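Local coordinates for phage tail sheath protein (Desulfitobacterium hafniense, PDB 3HXL), which probably forms, in many copies, the contractile sheath around the tail tube of a myovirus-type phage or of a related prophage-encoded particle, at residues A[35-40]-A[189-194]; A[41-46]-A[178-183]; A[94-99]-A[105-110]. All coordinates share one frame; numbering follows the deposited sequence.

The contacts lead outward from a buried alpha/beta core, through a pair of loops at the junction of the domains, into a beta-rich domain. Contact 1 (35-40 with 189-194) packs a helix on a strand, its centre about 8 Å from the centre of the chain. In contact 2, centred 16 Å from contact 1, 41-46 follows 35-40 directly and 178-183 lies shortly before 189-194, where the chain comes back from the beta-sandwich domain. Contact 3, the hairpin 94-99 with 105-110, is centred 12 Å from contact 2. These two touch through Trp-44 and Glu-46 on Trp-109 and a probable hydrogen bond of 2.7 Å between Ser-179 O and Thr-94 N. Contact 3 is nested within contact 2, and contact 2 within contact 1.

Contact 1: residues A[35-40]-A[189-194]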
loop_
_atom_site.group_PDB
_atom_site.type_symbol
_atom_site.label_atom_id
_atom_site.label_comp_id
_atom_site.label_asym_id
_atom_site.label_seq_id
_atom_site.Cartn_x
_atom_site.Cartn_y
_atom_site.Cartn_z
ATOM N N ILE A 35 3.084 1.043 -5.660
ATOM C CA ILE A 35 3.263 0.545 -4.303
ATOM C C ILE A 35 2.271 1.121 -3.299
ATOM O O ILE A 35 2.235 2.330 -3.067
ATOM C CB ILE A 35 4.695 0.828 -3.809
ATOM C CG1 ILE A 35 5.702 0.229 -4.788
ATOM C CG2 ILE A 35 4.890 0.251 -2.420
ATOM C CD1 ILE A 35 7.143 0.576 -4.479
ATOM N N VAL A 36 1.470 0.243 -2.707
ATOM C CA VAL A 36 0.479 0.647 -1.714
ATOM C C VAL A 36 0.850 0.026 -0.363
ATOM O O VAL A 36 1.500 -1.015 -0.319
ATOM C CB VAL A 36 -0.954 0.180 -2.124
ATOM C CG1 VAL A 36 -1.045 -1.342 -2.096
ATOM C CG2 VAL A 36 -1.998 0.790 -1.193
ATOM N N SER A 37 0.468 0.679 0.734
ATOM C CA SER A 37 0.750 0.153 2.070
ATOM C C SER A 37 -0.504 0.261 2.918
ATOM O O SER A 37 -1.275 1.214 2.794
ATOM C CB SER A 37 1.881 0.917 2.756
ATOM O OG SER A 37 2.091 0.382 4.058
HETATM N N MSE A 38 -0.700 -0.707 3.797
HETATM C CA MSE A 38 -1.899 -0.711 4.611
HETATM C C MSE A 38 -1.710 -1.358 5.974
HETATM O O MSE A 38 -1.107 -2.421 6.093
HETATM C CB MSE A 38 -2.998 -1.428 3.820
HETATM C CG MSE A 38 -4.354 -1.563 4.475
HETATM SE SE MSE A 38 -5.675 -2.160 3.149
HETATM C CE MSE A 38 -4.722 -3.778 2.569
ATOM N N PRO A 39 -2.192 -0.692 7.033
ATOM C CA PRO A 39 -2.071 -1.246 8.385
ATOM C C PRO A 39 -3.362 -2.022 8.686
ATOM O O PRO A 39 -4.457 -1.475 8.573
ATOM C CB PRO A 39 -1.911 0.001 9.250
ATOM C CG PRO A 39 -2.811 0.990 8.563
ATOM C CD PRO A 39 -2.548 0.742 7.074
ATOM N N LEU A 40 -3.240 -3.293 9.056
ATOM C CA LEU A 40 -4.424 -4.098 9.329
ATOM C C LEU A 40 -4.395 -4.905 10.609
ATOM O O LEU A 40 -3.338 -5.269 11.124
ATOM C CB LEU A 40 -4.697 -5.088 8.186
ATOM C CG LEU A 40 -5.099 -4.577 6.803
ATOM C CD1 LEU A 40 -5.407 -5.767 5.901
ATOM C CD2 LEU A 40 -6.305 -3.670 6.917
ATOM N N ILE A 189 1.027 4.263 15.339
ATOM C CA ILE A 189 2.179 5.141 15.374
ATOM C C ILE A 189 3.394 4.318 14.980
ATOM O O ILE A 189 4.266 4.790 14.258
ATOM C CB ILE A 189 2.387 5.745 16.788
ATOM C CG1 ILE A 189 1.212 6.657 17.141
ATOM C CG2 ILE A 189 3.700 6.512 16.840
ATOM C CD1 ILE A 189 0.999 7.809 16.153
ATOM N N ASP A 190 3.444 3.074 15.452
ATOM C CA ASP A 190 4.550 2.192 15.124
ATOM C C ASP A 190 4.527 1.949 13.611
ATOM O O ASP A 190 5.567 1.950 12.954
ATOM C CB ASP A 190 4.415 0.858 15.875
ATOM C CG ASP A 190 4.239 1.042 17.378
ATOM O OD1 ASP A 190 4.784 2.019 17.926
ATOM O OD2 ASP A 190 3.568 0.199 18.013
ATOM N N TYR A 191 3.331 1.743 13.067
ATOM C CA TYR A 191 3.169 1.518 11.628
ATOM C C TYR A 191 3.764 2.672 10.828
ATOM O O TYR A 191 4.647 2.470 10.001
ATOM C CB TYR A 191 1.685 1.387 11.262
ATOM C CG TYR A 191 1.411 1.499 9.767
ATOM C CD1 TYR A 191 1.907 0.548 8.868
ATOM C CD2 TYR A 191 0.671 2.566 9.251
ATOM C CE1 TYR A 191 1.670 0.658 7.489
ATOM C CE2 TYR A 191 0.432 2.681 7.878
ATOM C CZ TYR A 191 0.931 1.726 7.010
ATOM O OH TYR A 191 0.678 1.836 5.660
ATOM N N LEU A 192 3.267 3.881 11.079
ATOM C CA LEU A 192 3.742 5.061 10.358
ATOM C C LEU A 192 5.254 5.203 10.401
ATOM O O LEU A 192 5.879 5.568 9.408
ATOM C CB LEU A 192 3.085 6.327 10.919
ATOM C CG LEU A 192 1.574 6.417 10.689
ATOM C CD1 LEU A 192 1.008 7.639 11.381
ATOM C CD2 LEU A 192 1.299 6.474 9.184
ATOM N N ALA A 193 5.850 4.917 11.551
ATOM C CA ALA A 193 7.294 5.026 11.678
ATOM C C ALA A 193 7.975 4.010 10.770
ATOM O O ALA A 193 8.963 4.319 10.114
ATOM C CB ALA A 193 7.710 4.798 13.128
ATOM N N ALA A 194 7.437 2.798 10.729
ATOM C CA ALA A 194 8.017 1.739 9.911
ATOM C C ALA A 194 7.843 1.979 8.415
ATOM O O ALA A 194 8.761 1.746 7.633
ATOM C CB ALA A 194 7.407 0.401 10.288
#
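A buried helix-on-sheet contact joins Tyr-191 of helix 185-195 to Ser-37 and Pro-39 of strand 35-40, in the alpha/beta part of the chain. The short helical and strand segments run nearly antiparallel, at 159°, with their axes 9.6 Å apart at closest approach, and the tyrosine side chain spans that gap. With CG anti to the backbone N (chi1 166°), the ring reaches down to the strand. Pro-39 lies over one face: its CB stands 3.6 Å from the centroid of the Tyr-191 ring and only 9° off the ring normal, a CH-pi contact. The proline ring then continues toward the phenol end, bringing Pro-39 CD to 3.6 Å from Tyr-191 CZ. Strand 35-40 lies between strands 84-89 and 202-204, parallel to both, within a mixed sheet, and the helix, from the subtilisin-like region, packs on one side of it. At the far edge of the ring, in its plane, Tyr-191 OH donates a hydrogen bond of 2.6 Å to Ser-37 OG. That serine hydroxyl is also hydrogen-bonded to Leu-86 O on the neighbouring strand, which links the phenol to a second strand and fixes the position of its acceptor. Tyr-88 of strand 84-89 and Phe-216 of helix 210-227 pack against Tyr-191 as well, while Met-38 (selenomethionine) points away from helix 185-195 to meet Leu-74 and Ala-78 of helix 73-78.

Contact 2: residues A[41-46]-A[178-183]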
loop_
_atom_site.group_PDB
_atom_site.type_symbol
_atom_site.label_atom_id
_atom_site.label_comp_id
_atom_site.label_asym_id
_atom_site.label_seq_id
_atom_site.Cartn_x
_atom_site.Cartn_y
_atom_site.Cartn_z
ATOM N N ILE A 41 -5.594 -5.188 11.098
ATOM C CA ILE A 41 -5.777 -6.007 12.279
ATOM C C ILE A 41 -6.101 -7.372 11.687
ATOM O O ILE A 41 -7.107 -7.533 11.002
ATOM C CB ILE A 41 -6.947 -5.500 13.115
ATOM C CG1 ILE A 41 -6.589 -4.127 13.694
ATOM C CG2 ILE A 41 -7.277 -6.508 14.214
ATOM C CD1 ILE A 41 -7.760 -3.374 14.270
ATOM N N LEU A 42 -5.233 -8.343 11.949
ATOM C CA LEU A 42 -5.393 -9.688 11.407
ATOM C C LEU A 42 -5.560 -10.753 12.489
ATOM O O LEU A 42 -5.505 -10.455 13.682
ATOM C CB LEU A 42 -4.176 -10.016 10.535
ATOM C CG LEU A 42 -3.891 -9.031 9.394
ATOM C CD1 LEU A 42 -2.600 -9.411 8.675
ATOM C CD2 LEU A 42 -5.059 -9.044 8.425
ATOM N N SER A 43 -5.768 -11.994 12.057
ATOM C CA SER A 43 -5.941 -13.109 12.982
ATOM C C SER A 43 -4.763 -14.072 12.898
ATOM O O SER A 43 -4.757 -15.126 13.535
ATOM C CB SER A 43 -7.236 -13.862 12.667
ATOM O OG SER A 43 -8.357 -12.999 12.738
ATOM N N TRP A 44 -3.762 -13.698 12.110
ATOM C CA TRP A 44 -2.577 -14.521 11.939
ATOM C C TRP A 44 -1.512 -13.714 11.209
ATOM O O TRP A 44 -1.816 -12.693 10.591
ATOM C CB TRP A 44 -2.944 -15.775 11.134
ATOM C CG TRP A 44 -1.886 -16.839 11.092
ATOM C CD1 TRP A 44 -0.973 -17.054 10.101
ATOM C CD2 TRP A 44 -1.666 -17.861 12.072
ATOM N NE1 TRP A 44 -0.201 -18.155 10.402
ATOM C CE2 TRP A 44 -0.605 -18.666 11.606
ATOM C CE3 TRP A 44 -2.266 -18.174 13.300
ATOM C CZ2 TRP A 44 -0.127 -19.770 12.327
ATOM C CZ3 TRP A 44 -1.791 -19.274 14.017
ATOM C CH2 TRP A 44 -0.729 -20.056 13.523
ATOM N N GLY A 45 -0.265 -14.170 11.294
ATOM C CA GLY A 45 0.825 -13.487 10.622
ATOM C C GLY A 45 1.773 -12.756 11.551
ATOM O O GLY A 45 1.411 -12.399 12.671
ATOM N N GLU A 46 2.995 -12.534 11.079
ATOM C CA GLU A 46 4.004 -11.831 11.859
ATOM C C GLU A 46 3.553 -10.400 12.145
ATOM O O GLU A 46 3.258 -9.635 11.226
ATOM C CB GLU A 46 5.334 -11.821 11.103
ATOM C CG GLU A 46 6.438 -11.031 11.792
ATOM C CD GLU A 46 7.795 -11.276 11.170
ATOM O OE1 GLU A 46 7.880 -11.345 9.925
ATOM O OE2 GLU A 46 8.783 -11.395 11.924
ATOM N N GLY A 178 -6.776 -18.890 21.595
ATOM C CA GLY A 178 -6.232 -17.945 20.638
ATOM C C GLY A 178 -7.195 -16.790 20.436
ATOM O O GLY A 178 -8.407 -16.959 20.578
ATOM N N SER A 179 -6.661 -15.613 20.115
ATOM C CA SER A 179 -7.487 -14.432 19.879
ATOM C C SER A 179 -6.677 -13.286 19.282
ATOM O O SER A 179 -5.452 -13.243 19.401
ATOM C CB SER A 179 -8.148 -13.963 21.179
ATOM O OG SER A 179 -7.183 -13.594 22.143
ATOM N N ASP A 180 -7.379 -12.358 18.641
ATOM C CA ASP A 180 -6.736 -11.211 18.014
ATOM C C ASP A 180 -6.539 -10.078 19.018
ATOM O O ASP A 180 -5.637 -9.249 18.869
ATOM C CB ASP A 180 -7.575 -10.729 16.829
ATOM C CG ASP A 180 -7.825 -11.829 15.814
ATOM O OD1 ASP A 180 -6.986 -12.750 15.729
ATOM O OD2 ASP A 180 -8.844 -11.770 15.093
ATOM N N GLY A 181 -7.384 -10.053 20.042
ATOM C CA GLY A 181 -7.280 -9.027 21.061
ATOM C C GLY A 181 -7.718 -7.660 20.575
ATOM O O GLY A 181 -8.384 -7.539 19.548
ATOM N N ALA A 182 -7.343 -6.630 21.326
ATOM C CA ALA A 182 -7.692 -5.258 20.987
ATOM C C ALA A 182 -6.439 -4.476 20.625
ATOM O O ALA A 182 -5.418 -4.563 21.306
ATOM C CB ALA A 182 -8.398 -4.596 22.161
ATOM N N VAL A 183 -6.521 -3.705 19.551
ATOM C CA VAL A 183 -5.381 -2.920 19.113
ATOM C C VAL A 183 -5.399 -1.532 19.741
ATOM O O VAL A 183 -6.462 -0.953 19.967
ATOM C CB VAL A 183 -5.376 -2.772 17.582
ATOM C CG1 VAL A 183 -6.577 -1.956 17.136
ATOM C CG2 VAL A 183 -4.083 -2.129 17.125
#
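Ser-43 and Asp-180 meet because each turns its polar group beside its own backbone N, with chi1 of -58° for the serine and -56° for the aspartate. Ser-43 OG donates to Asp-180 OD2 over 2.7 Å, arriving on the syn side of the carboxylate but 26° out of its plane. The other oxygen, Asp-180 OD1, rests 3.0 Å from Ser-43 CA and accepts a hydrogen bond from Ala-112 N. Both carboxylate oxygens are therefore engaged, and the group ties the segment 41-46 to the loop that follows strand 103-107. Farther along, Ile-41 and Val-183 make a small apolar contact: Ile-41 CD1 reaches Val-183 CG1 at 3.4 Å, tighter than usual for two carbons. The touching parts, 41-43 and 180-183, run in nearly opposite directions, the second being the return from the beta-sandwich. Asn-91 ND2 bridges them by bonding to both Leu-42 O and Asp-180 O. This contact lies on the surface where the family's beta-sandwich and subtilisin-like regions meet: the loop 41-46 leads from strand 35-40 toward strand 51-54, while the loop 178-183 carries the chain from strand 170-174 into helix 185-195.

Contact 3: residues A[94-99]-A[105-110]; sequences TKAAVT and VTAKWG
Val-98 and Val-105 form a hydrogen-bonded antiparallel pair, joined by Val-105 N to Val-98 O at 2.9 Å and by Val-98 N to Val-105 O at 3.0 Å. On their shared face of the sheet, Val-98 CG1 rests 4.2 Å from Val-105 CB. Ala-97 and Thr-106 make the adjoining non-hydrogen-bonded pair, with Ala-97 CB 3.8 Å from Thr-106 OG1 on the face opposite the two valines. A further, almost straight bond runs from Ala-107 N to Ala-96 O (2.9 Å, 178° at the hydrogen). Next to it a water takes over, accepting from Ala-96 N and donating to Trp-109 O; farther on, Thr-94 pairs with Gly-111 through the backbone. Lys-95, with chi1 -62° and its chain extended beyond CG, runs across the backbone of 107-110, Lys-95 CG lying 3.6 Å from Gly-110 N. Its NZ donates to a second water, which in turn donates to Ala-107 O. At this end the Trp-109 ring meets Trp-44 edge-to-face, and Arg-89 NH2 hydrogen-bonds to Gly-110 O. In the beta-sandwich domain strand 103-107 is the middle one of three: strand 97-100 flanks it at one edge and strand 159-162 at the other, Val-105 packing on Val-159 and Phe-161.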
loop_
_atom_site.group_PDB
_atom_site.type_symbol
_atom_site.label_atom_id
_atom_site.label_comp_id
_atom_site.label_asym_id
_atom_site.label_seq_id
_atom_site.Cartn_x
_atom_site.Cartn_y
_atom_site.Cartn_z
ATOM N N THR A 94 -3.140 -13.275 20.865
ATOM C CA THR A 94 -2.742 -14.337 21.788
ATOM C C THR A 94 -2.657 -15.671 21.048
ATOM O O THR A 94 -3.562 -16.035 20.297
ATOM C CB THR A 94 -3.747 -14.478 22.951
ATOM O OG1 THR A 94 -3.767 -13.266 23.716
ATOM C CG2 THR A 94 -3.350 -15.634 23.861
ATOM N N LYS A 95 -1.562 -16.391 21.273
ATOM C CA LYS A 95 -1.327 -17.679 20.627
ATOM C C LYS A 95 -2.190 -18.800 21.190
ATOM O O LYS A 95 -2.273 -18.988 22.406
ATOM C CB LYS A 95 0.152 -18.063 20.760
ATOM C CG LYS A 95 1.101 -17.088 20.077
ATOM C CD LYS A 95 2.554 -17.481 20.264
ATOM C CE LYS A 95 3.474 -16.538 19.515
ATOM N NZ LYS A 95 4.897 -16.935 19.648
ATOM N N ALA A 96 -2.836 -19.546 20.303
ATOM C CA ALA A 96 -3.660 -20.661 20.739
ATOM C C ALA A 96 -2.708 -21.798 21.078
ATOM O O ALA A 96 -1.577 -21.838 20.587
ATOM C CB ALA A 96 -4.613 -21.088 19.633
ATOM N N ALA A 97 -3.157 -22.721 21.917
ATOM C CA ALA A 97 -2.308 -23.837 22.297
ATOM C C ALA A 97 -3.112 -24.964 22.926
ATOM O O ALA A 97 -4.291 -24.806 23.234
ATOM C CB ALA A 97 -1.230 -23.360 23.264
ATOM N N VAL A 98 -2.459 -26.108 23.094
ATOM C CA VAL A 98 -3.086 -27.276 23.695
ATOM C C VAL A 98 -1.979 -28.193 24.205
ATOM O O VAL A 98 -0.892 -28.245 23.627
ATOM C CB VAL A 98 -3.974 -28.036 22.665
ATOM C CG1 VAL A 98 -3.113 -28.648 21.566
ATOM C CG2 VAL A 98 -4.793 -29.110 23.372
ATOM N N THR A 99 -2.246 -28.891 25.306
ATOM C CA THR A 99 -1.272 -29.808 25.885
ATOM C C THR A 99 -1.846 -31.218 25.967
ATOM O O THR A 99 -2.955 -31.423 26.453
ATOM C CB THR A 99 -0.841 -29.372 27.312
ATOM O OG1 THR A 99 -0.143 -28.121 27.248
ATOM C CG2 THR A 99 0.083 -30.420 27.934
ATOM N N VAL A 105 1.584 -27.943 22.147
ATOM C CA VAL A 105 1.594 -27.444 20.776
ATOM C C VAL A 105 1.051 -26.023 20.829
ATOM O O VAL A 105 -0.073 -25.797 21.280
ATOM C CB VAL A 105 0.683 -28.281 19.857
ATOM C CG1 VAL A 105 0.843 -27.824 18.412
ATOM C CG2 VAL A 105 1.021 -29.753 19.997
ATOM N N THR A 106 1.856 -25.077 20.365
ATOM C CA THR A 106 1.487 -23.671 20.382
ATOM C C THR A 106 1.540 -23.064 18.982
ATOM O O THR A 106 2.483 -23.306 18.226
ATOM C CB THR A 106 2.442 -22.893 21.308
ATOM O OG1 THR A 106 2.528 -23.573 22.569
ATOM C CG2 THR A 106 1.946 -21.475 21.530
ATOM N N ALA A 107 0.516 -22.285 18.644
ATOM C CA ALA A 107 0.436 -21.628 17.343
ATOM C C ALA A 107 1.687 -20.791 17.091
ATOM O O ALA A 107 2.269 -20.229 18.021
ATOM C CB ALA A 107 -0.803 -20.743 17.286
ATOM N N LYS A 108 2.098 -20.710 15.828
ATOM C CA LYS A 108 3.282 -19.942 15.458
ATOM C C LYS A 108 3.054 -18.452 15.698
ATOM O O LYS A 108 3.955 -17.739 16.141
ATOM C CB LYS A 108 3.626 -20.180 13.983
ATOM C CG LYS A 108 4.927 -19.528 13.528
ATOM C CD LYS A 108 5.238 -19.890 12.084
ATOM C CE LYS A 108 6.555 -19.285 11.616
ATOM N NZ LYS A 108 6.824 -19.642 10.194
ATOM N N TRP A 109 1.845 -17.989 15.394
ATOM C CA TRP A 109 1.483 -16.585 15.571
ATOM C C TRP A 109 0.223 -16.485 16.424
ATOM O O TRP A 109 -0.589 -17.407 16.460
ATOM C CB TRP A 109 1.217 -15.909 14.212
ATOM C CG TRP A 109 2.388 -15.914 13.262
ATOM C CD1 TRP A 109 2.435 -16.484 12.018
ATOM C CD2 TRP A 109 3.681 -15.334 13.486
ATOM N NE1 TRP A 109 3.677 -16.299 11.457
ATOM C CE2 TRP A 109 4.461 -15.601 12.338
ATOM C CE3 TRP A 109 4.258 -14.624 14.549
ATOM C CZ2 TRP A 109 5.790 -15.175 12.223
ATOM C CZ3 TRP A 109 5.578 -14.201 14.433
ATOM C CH2 TRP A 109 6.331 -14.480 13.278
ATOM N N GLY A 110 0.071 -15.364 17.123
ATOM C CA GLY A 110 -1.113 -15.172 17.935
ATOM C C GLY A 110 -2.277 -14.832 17.021
ATOM O O GLY A 110 -2.071 -14.362 15.902
HETATM O O HOH W 1 4.837 -19.693 18.863
HETATM O O HOH W 2 -2.794 -18.494 17.505
#